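Local coordinates for membrane protein, putative (Geobacter sulfurreducens PCA, PDB 2QYB) that is of unproven function but carries a GAF domain in a sodium:solute symporter family protein that may have transmembrane transporter and phosphatase activity, at residues Leu25-Leu30 against Ser53-Gly58; Ala60-Lys65 against Glu100-Glu105; Glu105-Phe110 against Phe129-Val134; Ala111-Ser116 against Gly124-Phe129. All coordinates share one frame; numbering follows the deposited sequence.

Contact 1 (Leu25-Leu30 against Ser53-Gly58); sequences LLNLLL and SYSGKG
N27 and S55 bring their CA atoms within 5.7 Å where the helix segment L25-L30 lies along strand residues 53-56, the axes 7.5 Å apart at their closest and running in much the same direction, at 26°. This is helix 10-32 laid against strand 49-56, an outermost strand of the chain's antiparallel GAF sheet. L26 and L30 carry the apolar part. L26 CB meets S55 CB, while L26 CD1 reaches over the strand backbone to 3.3 Å from Y54 CA and also touches S53 OG; the same side chain also touches A38 and I40 of strand 37-43. Serines suit the facing strand positions, being small enough for a helix to come close, and their hydroxyls find partners on it: S53 OG with D23 OD1, S55 OG with N27. S55 OG, anti to its own backbone N (chi1 -177°), donates to N27 OD1 at 2.6 Å, in the carbonyl plane and on a lone pair. An alanine in place of N27 would probably leave the buried S55 hydroxyl without this acceptor and free to turn. One helical turn on, L30 packs against G56, towards the end of the strand, where positive phi calls for glycine and a CB would collide with the leucine. The methyl L30 CD2 lies 3.3 Å from S55 O and 3.5 Å from G56 N.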
loop_
_atom_site.group_PDB
_atom_site.type_symbol
_atom_site.label_atom_id
_atom_site.label_comp_id
_atom_site.label_asym_id
_atom_site.label_seq_id
_atom_site.Cartn_x
_atom_site.Cartn_y
_atom_site.Cartn_z
ATOM N N LEU A 25 -3.615 0.266 9.844
ATOM C CA LEU A 25 -4.567 -0.469 10.676
ATOM C C LEU A 25 -4.585 -1.944 10.356
ATOM O O LEU A 25 -4.531 -2.750 11.243
ATOM C CB LEU A 25 -5.971 0.170 10.627
ATOM C CG LEU A 25 -6.060 1.450 11.518
ATOM C CD1 LEU A 25 -7.287 2.320 11.226
ATOM C CD2 LEU A 25 -5.997 1.128 13.017
ATOM N N LEU A 26 -4.623 -2.305 9.083
ATOM C CA LEU A 26 -4.573 -3.735 8.705
ATOM C C LEU A 26 -3.246 -4.398 9.136
ATOM O O LEU A 26 -3.254 -5.490 9.655
ATOM C CB LEU A 26 -4.748 -3.932 7.210
ATOM C CG LEU A 26 -6.009 -3.445 6.504
ATOM C CD1 LEU A 26 -6.013 -3.842 4.938
ATOM C CD2 LEU A 26 -7.267 -3.921 7.233
ATOM N N ASN A 27 -2.114 -3.733 8.907
ATOM C CA ASN A 27 -0.802 -4.211 9.411
ATOM C C ASN A 27 -0.817 -4.448 10.912
ATOM O O ASN A 27 -0.296 -5.437 11.395
ATOM C CB ASN A 27 0.312 -3.214 9.074
ATOM C CG ASN A 27 0.566 -3.052 7.517
ATOM O OD1 ASN A 27 0.243 -3.929 6.689
ATOM N ND2 ASN A 27 1.187 -1.934 7.153
ATOM N N LEU A 28 -1.427 -3.556 11.684
ATOM C CA LEU A 28 -1.457 -3.754 13.173
ATOM C C LEU A 28 -2.359 -4.936 13.541
ATOM O O LEU A 28 -2.049 -5.763 14.392
ATOM C CB LEU A 28 -1.892 -2.485 13.894
ATOM C CG LEU A 28 -1.002 -1.225 13.867
ATOM C CD1 LEU A 28 -1.819 -0.076 14.428
ATOM C CD2 LEU A 28 0.311 -1.335 14.645
ATOM N N LEU A 29 -3.483 -5.038 12.864
ATOM C CA LEU A 29 -4.409 -6.183 13.022
ATOM C C LEU A 29 -3.700 -7.521 12.781
ATOM O O LEU A 29 -3.877 -8.466 13.537
ATOM C CB LEU A 29 -5.494 -6.033 11.983
ATOM C CG LEU A 29 -6.932 -6.506 12.125
ATOM C CD1 LEU A 29 -7.449 -6.852 10.662
ATOM C CD2 LEU A 29 -7.100 -7.597 13.059
ATOM N N LEU A 30 -2.897 -7.603 11.716
ATOM C CA LEU A 30 -2.248 -8.878 11.369
ATOM C C LEU A 30 -1.148 -9.173 12.373
ATOM O O LEU A 30 -1.006 -10.297 12.786
ATOM C CB LEU A 30 -1.760 -8.932 9.897
ATOM C CG LEU A 30 -2.789 -9.599 8.968
ATOM C CD1 LEU A 30 -4.146 -8.926 9.160
ATOM C CD2 LEU A 30 -2.398 -9.632 7.436
ATOM N N SER A 53 -7.100 -1.473 0.006
ATOM C CA SER A 53 -6.071 -1.673 0.989
ATOM C C SER A 53 -6.049 -3.124 1.363
ATOM O O SER A 53 -7.051 -3.772 1.337
ATOM C CB SER A 53 -6.362 -0.821 2.234
ATOM O OG SER A 53 -5.388 -1.041 3.233
ATOM N N TYR A 54 -4.896 -3.635 1.731
ATOM C CA TYR A 54 -4.772 -5.052 2.115
ATOM C C TYR A 54 -3.442 -5.278 2.834
ATOM O O TYR A 54 -2.502 -4.531 2.641
ATOM C CB TYR A 54 -4.873 -5.947 0.876
ATOM C CG TYR A 54 -3.658 -5.888 0.036
ATOM C CD1 TYR A 54 -3.599 -5.096 -1.112
ATOM C CD2 TYR A 54 -2.535 -6.614 0.409
ATOM C CE1 TYR A 54 -2.419 -5.048 -1.869
ATOM C CE2 TYR A 54 -1.383 -6.569 -0.307
ATOM C CZ TYR A 54 -1.319 -5.798 -1.437
ATOM O OH TYR A 54 -0.125 -5.839 -2.099
ATOM N N SER A 55 -3.382 -6.286 3.677
ATOM C CA SER A 55 -2.142 -6.636 4.374
ATOM C C SER A 55 -2.043 -8.166 4.388
ATOM O O SER A 55 -3.038 -8.818 4.329
ATOM C CB SER A 55 -2.097 -6.039 5.795
ATOM O OG SER A 55 -0.853 -6.321 6.462
ATOM N N GLY A 56 -0.836 -8.709 4.446
ATOM C CA GLY A 56 -0.637 -10.143 4.335
ATOM C C GLY A 56 -0.518 -10.585 2.875
ATOM O O GLY A 56 -0.609 -9.780 1.939
ATOM N N LYS A 57 -0.349 -11.879 2.681
ATOM C CA LYS A 57 -0.173 -12.440 1.342
ATOM C C LYS A 57 -1.408 -13.220 0.924
ATOM O O LYS A 57 -2.128 -13.700 1.759
ATOM C CB LYS A 57 1.110 -13.299 1.276
ATOM C CG LYS A 57 1.472 -14.084 2.559
ATOM C CD LYS A 57 2.759 -14.898 2.392
ATOM C CE LYS A 57 2.673 -16.251 3.112
ATOM N NZ LYS A 57 3.999 -16.689 3.652
ATOM N N GLY A 58 -1.654 -13.299 -0.380
ATOM C CA GLY A 58 -2.879 -13.877 -0.960
ATOM C C GLY A 58 -3.709 -12.930 -1.829
ATOM O O GLY A 58 -4.686 -13.357 -2.448
#

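Contact 2 (Ala60-Lys65 against Glu100-Glu105)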
loop_
_atom_site.group_PDB
_atom_site.type_symbol
_atom_site.label_atom_id
_atom_site.label_comp_id
_atom_site.label_asym_id
_atom_site.label_seq_id
_atom_site.Cartn_x
_atom_site.Cartn_y
_atom_site.Cartn_z
ATOM N N ALA A 60 -3.126 -11.774 -4.697
ATOM C CA ALA A 60 -3.017 -12.157 -6.097
ATOM C C ALA A 60 -3.843 -13.431 -6.416
ATOM O O ALA A 60 -3.863 -13.883 -7.567
ATOM C CB ALA A 60 -1.525 -12.341 -6.485
ATOM N N GLY A 61 -4.510 -13.990 -5.395
ATOM C CA GLY A 61 -5.408 -15.152 -5.564
ATOM C C GLY A 61 -6.884 -14.904 -5.208
ATOM O O GLY A 61 -7.436 -13.826 -5.488
ATOM N N ILE A 62 -7.497 -15.924 -4.589
ATOM C CA ILE A 62 -8.962 -16.091 -4.485
ATOM C C ILE A 62 -9.662 -14.973 -3.722
ATOM O O ILE A 62 -10.777 -14.562 -4.082
ATOM C CB ILE A 62 -9.352 -17.464 -3.802
ATOM C CG1 ILE A 62 -10.716 -17.960 -4.274
ATOM C CG2 ILE A 62 -9.334 -17.360 -2.269
ATOM C CD1 ILE A 62 -10.643 -18.579 -5.640
ATOM N N ALA A 63 -8.993 -14.494 -2.671
ATOM C CA ALA A 63 -9.534 -13.503 -1.773
ATOM C C ALA A 63 -9.244 -12.065 -2.244
ATOM O O ALA A 63 -9.540 -11.112 -1.516
ATOM C CB ALA A 63 -8.969 -13.746 -0.363
ATOM N N GLY A 64 -8.742 -11.889 -3.474
ATOM C CA GLY A 64 -8.155 -10.589 -3.872
ATOM C C GLY A 64 -8.764 -9.664 -4.948
ATOM O O GLY A 64 -8.144 -8.578 -5.271
ATOM N N LYS A 65 -9.922 -10.038 -5.517
ATOM C CA LYS A 65 -10.455 -9.292 -6.675
ATOM C C LYS A 65 -11.461 -8.180 -6.320
ATOM O O LYS A 65 -11.900 -8.061 -5.207
ATOM C CB LYS A 65 -11.080 -10.259 -7.684
ATOM C CG LYS A 65 -10.073 -11.264 -8.238
ATOM C CD LYS A 65 -10.736 -12.519 -8.759
ATOM C CE LYS A 65 -9.717 -13.469 -9.367
ATOM N NZ LYS A 65 -10.219 -14.100 -10.633
ATOM N N GLU A 100 -13.708 -25.777 -1.830
ATOM C CA GLU A 100 -12.528 -26.423 -2.363
ATOM C C GLU A 100 -11.434 -25.389 -2.746
ATOM O O GLU A 100 -10.254 -25.591 -2.449
ATOM C CB GLU A 100 -12.932 -27.310 -3.547
ATOM C CG GLU A 100 -11.826 -28.165 -4.104
ATOM C CD GLU A 100 -11.269 -29.155 -3.093
ATOM O OE1 GLU A 100 -12.018 -29.590 -2.168
ATOM O OE2 GLU A 100 -10.069 -29.505 -3.250
ATOM N N LEU A 101 -11.832 -24.286 -3.388
ATOM C CA LEU A 101 -10.867 -23.264 -3.871
ATOM C C LEU A 101 -10.127 -22.601 -2.718
ATOM O O LEU A 101 -8.939 -22.366 -2.789
ATOM C CB LEU A 101 -11.567 -22.194 -4.690
ATOM C CG LEU A 101 -11.548 -22.214 -6.214
ATOM C CD1 LEU A 101 -11.211 -23.583 -6.882
ATOM C CD2 LEU A 101 -12.886 -21.635 -6.735
HETATM N N MSE A 102 -10.854 -22.346 -1.646
HETATM C CA MSE A 102 -10.313 -21.685 -0.482
HETATM C C MSE A 102 -9.376 -22.565 0.332
HETATM O O MSE A 102 -8.313 -22.081 0.744
HETATM C CB MSE A 102 -11.440 -21.174 0.401
HETATM C CG MSE A 102 -12.279 -20.074 -0.282
HETATM SE SE MSE A 102 -13.494 -19.215 0.975
HETATM C CE MSE A 102 -12.203 -18.996 2.405
ATOM N N GLN A 103 -9.760 -23.829 0.568
ATOM C CA GLN A 103 -8.889 -24.785 1.277
ATOM C C GLN A 103 -7.576 -25.034 0.486
ATOM O O GLN A 103 -6.507 -25.252 1.046
ATOM C CB GLN A 103 -9.612 -26.127 1.513
ATOM C CG GLN A 103 -10.881 -26.080 2.360
ATOM C CD GLN A 103 -11.401 -27.486 2.734
ATOM O OE1 GLN A 103 -11.590 -28.370 1.873
ATOM N NE2 GLN A 103 -11.619 -27.696 4.023
ATOM N N LYS A 104 -7.673 -24.988 -0.829
ATOM C CA LYS A 104 -6.511 -25.114 -1.688
ATOM C C LYS A 104 -5.544 -23.934 -1.436
ATOM O O LYS A 104 -4.340 -24.085 -1.545
ATOM C CB LYS A 104 -7.004 -25.237 -3.157
ATOM C CG LYS A 104 -5.940 -25.254 -4.276
ATOM C CD LYS A 104 -4.911 -26.413 -4.195
ATOM C CE LYS A 104 -3.683 -26.047 -5.044
ATOM N NZ LYS A 104 -2.763 -27.183 -5.345
ATOM N N GLU A 105 -6.070 -22.767 -1.086
ATOM C CA GLU A 105 -5.257 -21.640 -0.645
ATOM C C GLU A 105 -4.833 -21.773 0.825
ATOM O O GLU A 105 -4.058 -20.948 1.305
ATOM C CB GLU A 105 -6.039 -20.312 -0.761
ATOM C CG GLU A 105 -6.503 -19.922 -2.149
ATOM C CD GLU A 105 -5.734 -18.742 -2.736
ATOM O OE1 GLU A 105 -4.525 -18.562 -2.427
ATOM O OE2 GLU A 105 -6.332 -18.002 -3.537
#
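I62 meets the segment E100-E105 in three ways: CD1 goes to L101, CG2 to E105 and M102, and the backbone N to the E105 carboxylate. A chi1 of -152° puts CG1 anti to the backbone N, and CD1 beyond it lies against the flank of L101, where the two side chains cross at about a right angle and I62 CD1 is 3.8 Å from L101 CG. The other branch, CG2, is set between backbone N and carbonyl carbon, the crowded position, and faces E105 CG at 3.8 Å, with CG of the selenomethionine M102 a little farther off. Against E105 the isoleucine runs obliquely, so the aliphatic part of the glutamate packs on it while the carboxylate passes on to the main chain. E105 is bent at chi2 (-108°), which turns CD toward the loop. There OE2 takes the N-H of I62 at 2.6 Å and 165°, met nearly along the C-O axis. The loop follows strand 49-56 of the GAF domain, and the partner is the C-terminal end of helix 96-104. G61 to G64 form a type I beta turn, closed by G64 N to G61 O, in which I62 is the second residue; its N-H takes no part in that closure and can be offered to the glutamate. Glycine suits position 61, since a CB there would run into E105 OE2. R41 NH2 bonds to both A63 O and K65 O.

Contact 3 (Glu105-Phe110 against Phe129-Val134)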
loop_
_atom_site.group_PDB
_atom_site.type_symbol
_atom_site.label_atom_id
_atom_site.label_comp_id
_atom_site.label_asym_id
_atom_site.label_seq_id
_atom_site.Cartn_x
_atom_site.Cartn_y
_atom_site.Cartn_z
ATOM N N GLU A 105 -6.070 -22.767 -1.086
ATOM C CA GLU A 105 -5.257 -21.640 -0.645
ATOM C C GLU A 105 -4.833 -21.773 0.825
ATOM O O GLU A 105 -4.058 -20.948 1.305
ATOM C CB GLU A 105 -6.039 -20.312 -0.761
ATOM C CG GLU A 105 -6.503 -19.922 -2.149
ATOM C CD GLU A 105 -5.734 -18.742 -2.736
ATOM O OE1 GLU A 105 -4.525 -18.562 -2.427
ATOM O OE2 GLU A 105 -6.332 -18.002 -3.537
ATOM N N GLY A 106 -5.367 -22.752 1.556
ATOM C CA GLY A 106 -5.001 -22.940 2.970
ATOM C C GLY A 106 -5.860 -22.186 3.987
ATOM O O GLY A 106 -5.587 -22.207 5.189
ATOM N N ILE A 107 -6.926 -21.547 3.515
ATOM C CA ILE A 107 -7.855 -20.785 4.388
ATOM C C ILE A 107 -8.709 -21.662 5.321
ATOM O O ILE A 107 -9.497 -22.493 4.854
ATOM C CB ILE A 107 -8.808 -19.888 3.551
ATOM C CG1 ILE A 107 -7.977 -18.878 2.708
ATOM C CG2 ILE A 107 -9.845 -19.188 4.486
ATOM C CD1 ILE A 107 -8.713 -18.293 1.416
ATOM N N LYS A 108 -8.572 -21.446 6.631
ATOM C CA LYS A 108 -9.330 -22.203 7.648
ATOM C C LYS A 108 -10.613 -21.516 8.104
ATOM O O LYS A 108 -11.557 -22.151 8.525
ATOM C CB LYS A 108 -8.432 -22.457 8.877
ATOM C CG LYS A 108 -7.271 -23.330 8.503
ATOM C CD LYS A 108 -6.520 -23.954 9.677
ATOM C CE LYS A 108 -5.473 -24.961 9.130
ATOM N NZ LYS A 108 -6.063 -25.938 8.079
ATOM N N SER A 109 -10.624 -20.205 8.007
ATOM C CA SER A 109 -11.521 -19.356 8.794
ATOM C C SER A 109 -11.615 -17.971 8.079
ATOM O O SER A 109 -10.599 -17.476 7.563
ATOM C CB SER A 109 -10.876 -19.251 10.159
ATOM O OG SER A 109 -11.682 -18.595 11.097
ATOM N N PHE A 110 -12.797 -17.368 7.970
ATOM C CA PHE A 110 -12.871 -16.003 7.428
ATOM C C PHE A 110 -14.086 -15.233 7.881
ATOM O O PHE A 110 -15.011 -15.803 8.446
ATOM C CB PHE A 110 -12.743 -15.962 5.875
ATOM C CG PHE A 110 -13.930 -16.516 5.147
ATOM C CD1 PHE A 110 -15.026 -15.710 4.863
ATOM C CD2 PHE A 110 -13.957 -17.844 4.764
ATOM C CE1 PHE A 110 -16.140 -16.225 4.213
ATOM C CE2 PHE A 110 -15.051 -18.359 4.096
ATOM C CZ PHE A 110 -16.150 -17.546 3.820
ATOM N N PHE A 129 -9.027 -13.136 6.889
ATOM C CA PHE A 129 -8.818 -14.561 6.636
ATOM C C PHE A 129 -7.681 -15.075 7.493
ATOM O O PHE A 129 -6.666 -14.446 7.590
ATOM C CB PHE A 129 -8.439 -14.758 5.172
ATOM C CG PHE A 129 -9.400 -14.142 4.214
ATOM C CD1 PHE A 129 -10.425 -14.940 3.613
ATOM C CD2 PHE A 129 -9.295 -12.780 3.877
ATOM C CE1 PHE A 129 -11.306 -14.392 2.723
ATOM C CE2 PHE A 129 -10.175 -12.232 2.998
ATOM C CZ PHE A 129 -11.195 -13.026 2.414
ATOM N N SER A 130 -7.866 -16.209 8.120
ATOM C CA SER A 130 -6.772 -16.932 8.755
ATOM C C SER A 130 -6.484 -18.238 7.970
ATOM O O SER A 130 -7.373 -19.014 7.729
ATOM C CB SER A 130 -7.137 -17.265 10.200
ATOM O OG SER A 130 -6.174 -18.112 10.796
ATOM N N ARG A 131 -5.229 -18.418 7.558
ATOM C CA ARG A 131 -4.695 -19.720 7.146
ATOM C C ARG A 131 -4.115 -20.504 8.343
ATOM O O ARG A 131 -3.438 -21.532 8.162
ATOM C CB ARG A 131 -3.625 -19.529 6.057
ATOM C CG ARG A 131 -4.228 -19.011 4.770
ATOM C CD ARG A 131 -3.238 -18.896 3.656
ATOM N NE ARG A 131 -2.365 -17.760 3.905
ATOM C CZ ARG A 131 -2.504 -16.543 3.374
ATOM N NH1 ARG A 131 -3.491 -16.283 2.507
ATOM N NH2 ARG A 131 -1.614 -15.587 3.696
ATOM N N THR A 132 -4.407 -20.029 9.557
ATOM C CA THR A 132 -3.655 -20.437 10.773
ATOM C C THR A 132 -4.580 -21.217 11.734
ATOM O O THR A 132 -4.182 -22.260 12.232
ATOM C CB THR A 132 -2.989 -19.181 11.522
ATOM O OG1 THR A 132 -2.248 -18.351 10.598
ATOM C CG2 THR A 132 -2.064 -19.621 12.696
ATOM N N ILE A 133 -5.799 -20.721 11.945
ATOM C CA ILE A 133 -6.708 -21.292 12.941
ATOM C C ILE A 133 -8.178 -21.302 12.506
ATOM O O ILE A 133 -8.594 -20.510 11.659
ATOM C CB ILE A 133 -6.587 -20.567 14.295
ATOM C CG1 ILE A 133 -6.418 -21.580 15.429
ATOM C CG2 ILE A 133 -7.803 -19.686 14.537
ATOM C CD1 ILE A 133 -6.503 -23.021 14.978
ATOM N N VAL A 134 -8.955 -22.207 13.099
ATOM C CA VAL A 134 -10.402 -22.189 13.023
ATOM C C VAL A 134 -10.912 -21.597 14.334
ATOM O O VAL A 134 -10.143 -21.518 15.292
ATOM C CB VAL A 134 -10.996 -23.630 12.788
ATOM C CG1 VAL A 134 -10.449 -24.246 11.470
ATOM C CG2 VAL A 134 -10.752 -24.562 13.994
#
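A classic beta bulge, in which S130 is opposed by both K108 and S109, lies at the open end of the hairpin formed by strands 109-115 and 124-130. S130 O takes K108 N at 2.9 Å and, weakly, S109 N, while S130 N returns a bond to S109 O at 3.1 Å. Beyond the bulge the S130 hydroxyl folds the chain back on itself: its OG accepts from T132 N and I133 N, an ST turn and ST motif, and also bonds to K34 O. S109 CB comes 3.0 Å from I133 O, a closeness that suits a small residue, and K108 lays its CB against V134 CG1 at 3.7 Å while its amine leads away. At F110 and F129, a non-hydrogen-bonded pair, the contact is made by F110 CB, 3.4 Å from F129 CD1; the rings themselves are inclined at 31° with centroids 6.0 Å apart. F110 CG stands between backbone N and carbonyl carbon (chi1 70°), and the ring leads away from the F129 strand. G106 ends the preceding helix in a Schellman motif, its positive phi suiting glycine, and R131 lies over that corner, with CD 3.2 Å from E105 O; R131 NH2 bonds to K57 O. I107 and F110 pack on M102 of helix 96-104, Y74 of helix 74-81 meets the F110 ring edge-to-face, and F129 bonds through its backbone to L37 of strand 37-43.

Contact 4 (Ala111-Ser116 against Gly124-Phe129)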
loop_
_atom_site.group_PDB
_atom_site.type_symbol
_atom_site.label_atom_id
_atom_site.label_comp_id
_atom_site.label_asym_id
_atom_site.label_seq_id
_atom_site.Cartn_x
_atom_site.Cartn_y
_atom_site.Cartn_z
ATOM N N ALA A 111 -14.064 -13.924 7.638
ATOM C CA ALA A 111 -15.171 -13.015 8.025
ATOM C C ALA A 111 -15.249 -11.816 7.080
ATOM O O ALA A 111 -14.224 -11.351 6.595
ATOM C CB ALA A 111 -15.001 -12.533 9.465
ATOM N N HIS A 112 -16.479 -11.371 6.790
ATOM C CA HIS A 112 -16.739 -10.134 6.056
ATOM C C HIS A 112 -17.581 -9.190 6.909
ATOM O O HIS A 112 -18.652 -9.553 7.356
ATOM C CB HIS A 112 -17.418 -10.425 4.711
ATOM C CG HIS A 112 -16.575 -11.236 3.780
ATOM N ND1 HIS A 112 -16.811 -12.572 3.515
ATOM C CD2 HIS A 112 -15.491 -10.897 3.053
ATOM C CE1 HIS A 112 -15.909 -13.018 2.657
ATOM N NE2 HIS A 112 -15.100 -12.018 2.355
ATOM N N ILE A 113 -17.085 -7.962 7.093
ATOM C CA ILE A 113 -17.640 -7.005 8.028
ATOM C C ILE A 113 -17.940 -5.733 7.290
ATOM O O ILE A 113 -17.033 -5.121 6.720
ATOM C CB ILE A 113 -16.653 -6.683 9.174
ATOM C CG1 ILE A 113 -16.225 -7.982 9.895
ATOM C CG2 ILE A 113 -17.256 -5.621 10.150
ATOM C CD1 ILE A 113 -14.778 -8.314 9.579
ATOM N N PRO A 114 -19.211 -5.299 7.314
ATOM C CA PRO A 114 -19.561 -4.065 6.619
ATOM C C PRO A 114 -18.858 -2.857 7.212
ATOM O O PRO A 114 -18.568 -2.810 8.440
ATOM C CB PRO A 114 -21.083 -3.964 6.812
ATOM C CG PRO A 114 -21.531 -5.310 7.143
ATOM C CD PRO A 114 -20.384 -5.888 7.969
ATOM N N ILE A 115 -18.532 -1.912 6.339
ATOM C CA ILE A 115 -17.881 -0.670 6.762
ATOM C C ILE A 115 -18.940 0.430 6.571
ATOM O O ILE A 115 -19.330 0.765 5.447
ATOM C CB ILE A 115 -16.602 -0.389 5.987
ATOM C CG1 ILE A 115 -15.529 -1.435 6.272
ATOM C CG2 ILE A 115 -16.062 1.028 6.306
ATOM C CD1 ILE A 115 -14.281 -1.229 5.358
ATOM N N SER A 116 -19.456 0.913 7.690
ATOM C CA SER A 116 -20.515 1.892 7.679
ATOM C C SER A 116 -20.429 2.748 8.916
ATOM O O SER A 116 -20.014 2.315 9.993
ATOM C CB SER A 116 -21.889 1.220 7.670
ATOM O OG SER A 116 -21.961 0.261 8.716
ATOM N N GLY A 124 -18.357 -0.013 2.139
ATOM C CA GLY A 124 -17.297 -0.975 1.935
ATOM C C GLY A 124 -17.414 -2.227 2.794
ATOM O O GLY A 124 -18.344 -2.372 3.583
ATOM N N ILE A 125 -16.456 -3.141 2.595
ATOM C CA ILE A 125 -16.302 -4.373 3.367
ATOM C C ILE A 125 -14.852 -4.548 3.892
ATOM O O ILE A 125 -13.907 -4.353 3.190
ATOM C CB ILE A 125 -16.691 -5.600 2.520
ATOM C CG1 ILE A 125 -18.200 -5.547 2.184
ATOM C CG2 ILE A 125 -16.421 -6.884 3.258
ATOM C CD1 ILE A 125 -19.175 -5.677 3.415
ATOM N N LEU A 126 -14.726 -4.896 5.149
ATOM C CA LEU A 126 -13.502 -5.350 5.709
ATOM C C LEU A 126 -13.580 -6.872 5.715
ATOM O O LEU A 126 -14.433 -7.408 6.382
ATOM C CB LEU A 126 -13.341 -4.798 7.149
ATOM C CG LEU A 126 -12.253 -5.442 8.000
ATOM C CD1 LEU A 126 -10.868 -5.234 7.311
ATOM C CD2 LEU A 126 -12.283 -4.994 9.527
ATOM N N SER A 127 -12.707 -7.540 4.954
ATOM C CA SER A 127 -12.668 -9.007 4.835
ATOM C C SER A 127 -11.403 -9.503 5.492
ATOM O O SER A 127 -10.340 -8.958 5.234
ATOM C CB SER A 127 -12.640 -9.456 3.359
ATOM O OG SER A 127 -13.631 -8.779 2.566
ATOM N N VAL A 128 -11.485 -10.548 6.304
ATOM C CA VAL A 128 -10.292 -11.084 6.984
ATOM C C VAL A 128 -10.234 -12.606 6.966
ATOM O O VAL A 128 -11.236 -13.288 7.080
ATOM C CB VAL A 128 -10.230 -10.592 8.451
ATOM C CG1 VAL A 128 -10.230 -9.069 8.487
ATOM C CG2 VAL A 128 -11.428 -11.099 9.261
ATOM N N PHE A 129 -9.027 -13.136 6.889
ATOM C CA PHE A 129 -8.818 -14.561 6.636
ATOM C C PHE A 129 -7.681 -15.075 7.493
ATOM O O PHE A 129 -6.666 -14.446 7.590
ATOM C CB PHE A 129 -8.439 -14.758 5.172
ATOM C CG PHE A 129 -9.400 -14.142 4.214
ATOM C CD1 PHE A 129 -10.425 -14.940 3.613
ATOM C CD2 PHE A 129 -9.295 -12.780 3.877
ATOM C CE1 PHE A 129 -11.306 -14.392 2.723
ATOM C CE2 PHE A 129 -10.175 -12.232 2.998
ATOM C CZ PHE A 129 -11.195 -13.026 2.414
#
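H112 and S127 face each other across a non-hydrogen-bonded pair, with the serine OG at the edge of the imidazole and in its plane; the modelled spacing is too tight to be trusted in detail. CG of H112, anti to the carbonyl carbon (chi1 -63°), sets the ring out towards S127 and F129, and H112 NE2 comes 4.0 Å from F129 CZ. The planes of these two rings stand at 82° with centroids 5.9 Å apart, an oblique approach. I125 CG2 touches H112 CB, and Y74 and I75 of helix 74-81 pack on the histidine from outside the hairpin. An alanine in place of H112 would probably open a gap beside F129 CZ and the S127 side chain. Both strands, 109-115 and 124-130, belong to one antiparallel beta hairpin in the interior of the GAF sheet, here 150° apart in direction. A111 with V128 and I113 with L126 are the hydrogen-bonded pairs, each closed by two bonds, L126 N to I113 O measuring 2.8 Å. A proline fits opposite I125, since this non-hydrogen-bonded pair needs no N-H from P114. On the other sheet face, the branched apolar I113, I115 and L126 pack under helix 139-158 (L145, A149, A153, L148), while A111 and V128 meet F137. I113 and L126 run alongside each other, with I113 CD1 4.1 Å from L126 CG. I115 CD1 reaches over the opposite backbone to L126 N, at 3.7 Å.

In the fold
Along the chain contact 1 closes first, then contact 2, and contact 3 brackets contact 4, the two sharing F129 and the hairpin of strands 109-115 and 124-130. Contact 4 is central, about 3 Å from the chain's centre; its own centre lies about 13 Å from that of contact 1 and about 17 Å from that of contact 2. Contact 1 attaches helix 10-32 to the same sheet, where L26 also meets L126. Contact 2 sets the end of helix 96-104 against the loop 60-65, and contact 3, its centre about 11 Å away, takes the chain on from the shared E105 into the hairpin's open end. K57 O to R131 NH2 ties contact 1 to contact 3. Together they bind helices and loops to one GAF sheet.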